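Local coordinates for periplasmic binding protein (Thermotoga lettingae TMO, PDB 4RY8) that binds 5-methylthioribose and probably serves as the solute-binding component of a transporter for this sugar, at residues Q38-A41 / R42-V46; E65-T69 / Q70-A74; A219-S222 / D223-K226. All blocks are in the same frame, centred on the assembly; numbering follows the deposited sequence.

Contact 1: residues Q38-A41 / R42-V46; sequences QSMA and RELGV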
loop_
_atom_site.group_PDB
_atom_site.type_symbol
_atom_site.label_atom_id
_atom_site.label_comp_id
_atom_site.label_asym_id
_atom_site.label_seq_id
_atom_site.Cartn_x
_atom_site.Cartn_y
_atom_site.Cartn_z
ATOM N N GLN C 38 14.059 -13.708 22.350
ATOM C CA GLN C 38 15.073 -14.249 23.276
ATOM C C GLN C 38 16.462 -13.714 23.022
ATOM O O GLN C 38 17.180 -13.412 23.978
ATOM C CB GLN C 38 15.093 -15.772 23.232
ATOM C CG GLN C 38 13.793 -16.378 23.731
ATOM C CD GLN C 38 13.559 -17.775 23.210
ATOM O OE1 GLN C 38 14.147 -18.188 22.211
ATOM N NE2 GLN C 38 12.695 -18.515 23.885
ATOM N N SER C 39 16.850 -13.573 21.752
ATOM C CA SER C 39 18.164 -13.005 21.477
ATOM C C SER C 39 18.225 -11.527 21.871
ATOM O O SER C 39 19.287 -11.087 22.282
ATOM C CB SER C 39 18.617 -13.199 20.024
ATOM O OG SER C 39 17.819 -12.466 19.109
ATOM N N MET C 40 17.120 -10.763 21.757
ATOM C CA MET C 40 17.158 -9.351 22.173
ATOM C C MET C 40 17.239 -9.267 23.693
ATOM O O MET C 40 18.002 -8.465 24.223
ATOM C CB MET C 40 15.973 -8.508 21.657
ATOM C CG MET C 40 16.161 -6.995 21.760
ATOM S SD MET C 40 17.245 -6.240 20.504
ATOM C CE MET C 40 18.808 -6.046 21.337
ATOM N N ALA C 41 16.450 -10.080 24.395
ATOM C CA ALA C 41 16.507 -10.074 25.865
ATOM C C ALA C 41 17.917 -10.439 26.317
ATOM O O ALA C 41 18.463 -9.809 27.216
ATOM C CB ALA C 41 15.483 -11.028 26.455
ATOM N N ARG C 42 18.511 -11.447 25.679
ATOM C CA ARG C 42 19.912 -11.826 25.977
ATOM C C ARG C 42 20.845 -10.634 25.857
ATOM O O ARG C 42 21.759 -10.452 26.677
ATOM C CB ARG C 42 20.410 -12.916 25.021
ATOM C CG ARG C 42 21.271 -14.012 25.652
ATOM C CD ARG C 42 20.567 -15.357 25.519
ATOM N NE ARG C 42 20.310 -15.643 24.107
ATOM C CZ ARG C 42 19.281 -16.342 23.624
ATOM N NH1 ARG C 42 18.360 -16.876 24.425
ATOM N NH2 ARG C 42 19.172 -16.497 22.313
ATOM N N GLU C 43 20.637 -9.848 24.809
ATOM C CA GLU C 43 21.475 -8.699 24.524
ATOM C C GLU C 43 21.356 -7.537 25.511
ATOM O O GLU C 43 22.352 -6.846 25.771
ATOM C CB GLU C 43 21.255 -8.238 23.081
ATOM C CG GLU C 43 22.080 -9.048 22.078
ATOM C CD GLU C 43 21.655 -8.799 20.644
ATOM O OE1 GLU C 43 21.324 -7.629 20.320
ATOM O OE2 GLU C 43 21.627 -9.775 19.847
ATOM N N LEU C 44 20.173 -7.325 26.084
ATOM C CA LEU C 44 19.985 -6.240 27.061
ATOM C C LEU C 44 20.397 -6.690 28.454
ATOM O O LEU C 44 20.688 -5.856 29.331
ATOM C CB LEU C 44 18.533 -5.768 27.087
ATOM C CG LEU C 44 18.015 -5.355 25.719
ATOM C CD1 LEU C 44 16.502 -5.208 25.777
ATOM C CD2 LEU C 44 18.679 -4.092 25.197
ATOM N N GLY C 45 20.443 -8.008 28.645
ATOM C CA GLY C 45 20.718 -8.594 29.944
ATOM C C GLY C 45 19.458 -8.653 30.783
ATOM O O GLY C 45 19.532 -8.877 31.985
ATOM N N VAL C 46 18.303 -8.434 30.165
ATOM C CA VAL C 46 17.027 -8.472 30.903
ATOM C C VAL C 46 16.441 -9.867 30.932
ATOM O O VAL C 46 16.817 -10.736 30.144
ATOM C CB VAL C 46 15.924 -7.515 30.324
ATOM C CG1 VAL C 46 16.376 -6.067 30.359
ATOM C CG2 VAL C 46 15.469 -7.946 28.930
#
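R42 donates its backbone N-H to Q38 O at 2.9 Å and 162°, and its side chain then bends back so that a face of the guanidinium lies over the same oxygen. CZ stands 3.6 Å from Q38 O, which sits over the centre of the group, while NH1 lies 3.6 Å from Q38 CB. The amide end of Q38 leads off to E50, to which NE2 donates. Next, E43 N bonds S39 O at 3.1 Å. The side chains of E43 and M40 cross at about a right angle, and E43 OE1 meets M40 CE at 3.1 Å, a tight approach. M40 gets there with CG opposite its backbone N (chi1 -165°), followed by two bends in the chain. OE1 also forms a salt bridge with R260. R260 also hydrogen-bonds S39 OG, which pairs with Y256 OH as well; one arginine of helix 255-270 thus reaches both E43 and S39. These bonds belong to the last turns of helix 28-44, the crossover helix of a beta-alpha-beta unit between strands 17-22 and 47-52. L44 N continues the ladder to M40 O at 3.1 Å, and the leucine packs on A267 and on L320 and T324 of helix 318-326. At G45 the backbone leaves helical geometry with a phi of 83°, a value that favours glycine, and its N makes a weak 3.0 Å bond to A41 O. V46 N also reaches A41 O weakly, and V46 CG2 rests 4.0 Å from A41 CB, beside F10 and V16.

Contact 2: residues E65-T69 / Q70-A74; sequences ENFIT and QRVDA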
loop_
_atom_site.group_PDB
_atom_site.type_symbol
_atom_site.label_atom_id
_atom_site.label_comp_id
_atom_site.label_asym_id
_atom_site.label_seq_id
_atom_site.Cartn_x
_atom_site.Cartn_y
_atom_site.Cartn_z
ATOM N N GLU C 65 -3.012 -11.593 33.873
ATOM C CA GLU C 65 -3.240 -11.438 35.296
ATOM C C GLU C 65 -2.104 -12.016 36.161
ATOM O O GLU C 65 -1.694 -11.371 37.129
ATOM C CB GLU C 65 -4.630 -12.022 35.603
ATOM C CG GLU C 65 -4.919 -12.565 36.972
ATOM C CD GLU C 65 -6.175 -13.435 36.928
ATOM O OE1 GLU C 65 -6.276 -14.374 37.741
ATOM O OE2 GLU C 65 -7.054 -13.206 36.055
ATOM N N ASN C 66 -1.565 -13.188 35.816
ATOM C CA ASN C 66 -0.431 -13.727 36.601
ATOM C C ASN C 66 0.713 -12.735 36.522
ATOM O O ASN C 66 1.346 -12.451 37.532
ATOM C CB ASN C 66 0.062 -15.097 36.085
ATOM C CG ASN C 66 -0.983 -16.197 36.235
ATOM O OD1 ASN C 66 -0.898 -17.254 35.596
ATOM N ND2 ASN C 66 -1.986 -15.943 37.068
ATOM N N PHE C 67 0.971 -12.193 35.331
ATOM C CA PHE C 67 2.094 -11.262 35.191
ATOM C C PHE C 67 1.848 -9.929 35.906
ATOM O O PHE C 67 2.802 -9.307 36.416
ATOM C CB PHE C 67 2.492 -11.093 33.722
ATOM C CG PHE C 67 3.150 -12.316 33.150
ATOM C CD1 PHE C 67 4.261 -12.874 33.775
ATOM C CD2 PHE C 67 2.650 -12.935 32.016
ATOM C CE1 PHE C 67 4.869 -14.004 33.269
ATOM C CE2 PHE C 67 3.252 -14.069 31.505
ATOM C CZ PHE C 67 4.355 -14.606 32.139
ATOM N N ILE C 68 0.579 -9.507 35.975
ATOM C CA ILE C 68 0.211 -8.301 36.743
ATOM C C ILE C 68 0.540 -8.505 38.223
ATOM O O ILE C 68 1.271 -7.703 38.833
ATOM C CB ILE C 68 -1.272 -7.901 36.551
ATOM C CG1 ILE C 68 -1.467 -7.342 35.146
ATOM C CG2 ILE C 68 -1.661 -6.830 37.554
ATOM C CD1 ILE C 68 -2.904 -7.154 34.694
ATOM N N THR C 69 0.040 -9.605 38.772
ATOM C CA THR C 69 0.327 -9.999 40.157
ATOM C C THR C 69 1.822 -10.037 40.448
ATOM O O THR C 69 2.267 -9.500 41.454
ATOM C CB THR C 69 -0.273 -11.372 40.448
ATOM O OG1 THR C 69 -1.683 -11.295 40.223
ATOM C CG2 THR C 69 0.001 -11.795 41.898
ATOM N N GLN C 70 2.592 -10.657 39.557
ATOM C CA GLN C 70 4.060 -10.668 39.691
ATOM C C GLN C 70 4.703 -9.265 39.548
ATOM O O GLN C 70 5.916 -9.112 39.779
ATOM C CB GLN C 70 4.666 -11.630 38.663
ATOM C CG GLN C 70 4.234 -13.095 38.830
ATOM C CD GLN C 70 4.699 -13.963 37.673
ATOM O OE1 GLN C 70 5.760 -13.707 37.092
ATOM N NE2 GLN C 70 3.906 -14.982 37.313
ATOM N N ARG C 71 3.904 -8.260 39.155
ATOM C CA ARG C 71 4.389 -6.902 38.922
ATOM C C ARG C 71 5.664 -6.929 38.061
ATOM O O ARG C 71 6.703 -6.407 38.454
ATOM C CB ARG C 71 4.710 -6.153 40.228
ATOM C CG ARG C 71 3.765 -6.368 41.405
ATOM C CD ARG C 71 4.559 -6.269 42.710
ATOM N NE ARG C 71 3.728 -6.245 43.907
ATOM C CZ ARG C 71 4.206 -6.197 45.152
ATOM N NH1 ARG C 71 5.520 -6.160 45.367
ATOM N NH2 ARG C 71 3.370 -6.177 46.189
ATOM N N VAL C 72 5.587 -7.563 36.901
ATOM C CA VAL C 72 6.651 -7.413 35.894
ATOM C C VAL C 72 6.734 -5.930 35.493
ATOM O O VAL C 72 5.785 -5.166 35.680
ATOM C CB VAL C 72 6.387 -8.291 34.646
ATOM C CG1 VAL C 72 6.370 -9.770 35.029
ATOM C CG2 VAL C 72 5.074 -7.909 33.952
ATOM N N ASP C 73 7.892 -5.539 34.982
ATOM C CA ASP C 73 8.096 -4.205 34.496
ATOM C C ASP C 73 7.255 -3.882 33.228
ATOM O O ASP C 73 6.769 -2.755 33.038
ATOM C CB ASP C 73 9.603 -4.002 34.253
ATOM C CG ASP C 73 10.408 -4.131 35.519
ATOM O OD1 ASP C 73 10.806 -5.260 35.901
ATOM O OD2 ASP C 73 10.602 -3.092 36.168
ATOM N N ALA C 74 7.076 -4.865 32.356
ATOM C CA ALA C 74 6.254 -4.658 31.172
ATOM C C ALA C 74 5.690 -5.950 30.627
ATOM O O ALA C 74 6.267 -7.019 30.825
ATOM C CB ALA C 74 7.088 -3.970 30.085
#
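Q70 N meets N66 O at 3.0 Å with an N-H...O angle of 166°, the last regular helical bond across this junction. One residue on, R71 N takes I68 O at 2.7 Å from well above the carbonyl plane, 59° out of it. V72 N reaches back to F67 O at 3.3 Å; the line is nearly straight, but the bond is weak. Within the final turn, E65 O accepts twice, from T69 N and T69 OG1, which come at opposite faces of its carbonyl plane. Q70 O is taken by R17 NH2, and D73 OD1 accepts from R17 N, so strand 17-22 satisfies two acceptors of the connection. The F67 and Q70 side chains run side by side and point the same way, but the amide is turned steeply against the ring, and Q70 OE1 stands 3.7 Å from F67 CD1; V72 CG1 packs 4.0 Å from that same ring carbon. An alanine in place of V72 lacks both methyls and would probably open a gap beside F67 CD1 and leave F67 CB and the F67 carbonyl less covered. The positive phi of R71 (47°), together with the two bonds back into the last turn, identifies a Schellman motif, which ends helix 57-69 and leads the chain into strand 74-78.

Contact 3: residues A219-S222 / D223-K226; sequences AGKS and DQFK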
loop_
_atom_site.group_PDB
_atom_site.type_symbol
_atom_site.label_atom_id
_atom_site.label_comp_id
_atom_site.label_asym_id
_atom_site.label_seq_id
_atom_site.Cartn_x
_atom_site.Cartn_y
_atom_site.Cartn_z
ATOM N N ALA C 219 -1.932 -33.671 -5.419
ATOM C CA ALA C 219 -2.881 -33.907 -6.496
ATOM C C ALA C 219 -2.227 -33.894 -7.872
ATOM O O ALA C 219 -2.834 -34.354 -8.823
ATOM C CB ALA C 219 -4.026 -32.922 -6.447
ATOM N N GLY C 220 -0.997 -33.401 -7.973
ATOM C CA GLY C 220 -0.258 -33.410 -9.244
ATOM C C GLY C 220 -0.621 -32.202 -10.096
ATOM O O GLY C 220 -0.342 -32.185 -11.290
ATOM N N LYS C 221 -1.221 -31.194 -9.463
ATOM C CA LYS C 221 -1.784 -30.026 -10.157
ATOM C C LYS C 221 -0.955 -28.746 -10.069
ATOM O O LYS C 221 -1.492 -27.610 -10.171
ATOM C CB LYS C 221 -3.143 -29.732 -9.599
ATOM C CG LYS C 221 -4.115 -30.866 -9.738
ATOM C CD LYS C 221 -5.535 -30.389 -9.501
ATOM C CE LYS C 221 -6.517 -31.534 -9.670
ATOM N NZ LYS C 221 -7.880 -31.113 -9.273
ATOM N N SER C 222 0.346 -28.891 -9.904
ATOM C CA SER C 222 1.178 -27.709 -9.749
ATOM C C SER C 222 1.053 -26.703 -10.895
ATOM O O SER C 222 1.243 -25.509 -10.679
ATOM C CB SER C 222 2.634 -28.104 -9.540
ATOM O OG SER C 222 2.818 -28.595 -8.222
ATOM N N ASP C 223 0.743 -27.160 -12.106
ATOM C CA ASP C 223 0.714 -26.240 -13.246
ATOM C C ASP C 223 -0.653 -25.619 -13.509
ATOM O O ASP C 223 -0.763 -24.758 -14.365
ATOM C CB ASP C 223 1.318 -26.894 -14.510
ATOM C CG ASP C 223 0.409 -27.929 -15.148
ATOM O OD1 ASP C 223 -0.662 -28.244 -14.590
ATOM O OD2 ASP C 223 0.781 -28.434 -16.223
ATOM N N GLN C 224 -1.684 -26.054 -12.779
ATOM C CA GLN C 224 -3.026 -25.475 -12.860
ATOM C C GLN C 224 -3.266 -24.394 -11.790
ATOM O O GLN C 224 -4.333 -23.774 -11.752
ATOM C CB GLN C 224 -4.084 -26.558 -12.664
ATOM C CG GLN C 224 -3.963 -27.743 -13.616
ATOM C CD GLN C 224 -4.967 -28.844 -13.305
ATOM O OE1 GLN C 224 -6.044 -28.589 -12.753
ATOM N NE2 GLN C 224 -4.617 -30.081 -13.652
ATOM N N PHE C 225 -2.279 -24.175 -10.922
ATOM C CA PHE C 225 -2.403 -23.234 -9.823
ATOM C C PHE C 225 -1.210 -22.309 -9.671
ATOM O O PHE C 225 -0.074 -22.643 -10.039
ATOM C CB PHE C 225 -2.588 -24.004 -8.519
ATOM C CG PHE C 225 -3.992 -24.464 -8.286
ATOM C CD1 PHE C 225 -4.931 -23.601 -7.738
ATOM C CD2 PHE C 225 -4.383 -25.756 -8.602
ATOM C CE1 PHE C 225 -6.236 -24.004 -7.525
ATOM C CE2 PHE C 225 -5.706 -26.157 -8.386
ATOM C CZ PHE C 225 -6.621 -25.286 -7.864
ATOM N N LYS C 226 -1.493 -21.134 -9.119
ATOM C CA LYS C 226 -0.453 -20.225 -8.668
ATOM C C LYS C 226 -0.839 -19.773 -7.275
ATOM O O LYS C 226 -1.986 -19.451 -7.041
ATOM C CB LYS C 226 -0.318 -19.056 -9.644
ATOM C CG LYS C 226 0.374 -19.447 -10.939
ATOM C CD LYS C 226 0.968 -18.219 -11.591
ATOM C CE LYS C 226 1.358 -18.483 -13.032
ATOM N NZ LYS C 226 2.012 -17.263 -13.590
#
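A beta turn, K221 to Q224, carries this contact in the connection from helix 206-219 to strand 226-230. Its evidence is the bond Q224 N to K221 O, 3.0 Å long with an N-H...O angle of 151°, and the phi/psi values of S222 and D223, which fit type I. The donor stands above the carbonyl plane, 56° out of it. The Q224 side chain runs obliquely over the aliphatic part of K221: OE1 is 3.8 Å from K221 CD and NE2 4.0 Å from K221 CG. Just upstream, G220 ends the helix by a Schellman motif, its positive phi turning the chain into this beta turn. K221 O has a further neighbour in the F225 ring, whose CD2 approaches at 3.8 Å with the oxygen in plane at the ring edge. F225 CG lies opposite the carbonyl carbon (chi1 -81°), beside the backbone N, which directs the ring back along the turn and onto M188, M192 and I216 of helices 180-194 and 206-219. S222 packs on M217 and P246; its N is buried here without a partner in the model. S222 O and F225 O, both acceptors, stand only 3.2 Å apart.

How the contacts relate
From the N terminus the three contacts follow in series, with no nesting or crossing; contacts 1 and 2 each close a short turn at the C-terminal end of a helix, and contact 3 one just beyond a helix end. Contact 1 ends helix 28-44 and hands the chain to strand 47-52; contact 2 ends helix 57-69 ahead of strand 74-78. Both serve the parallel sheet that holds strands 17-22, 47-52 and 74-78, and their centres are about 19 Å apart. Contact 3 leads to strand 226-230 in the other, mixed sheet, on the opposite side of the chain's centre, about 44 Å and 50 Å from the centres of contacts 1 and 2. Helix 255-270 touches residues of both contacts 1 and 2.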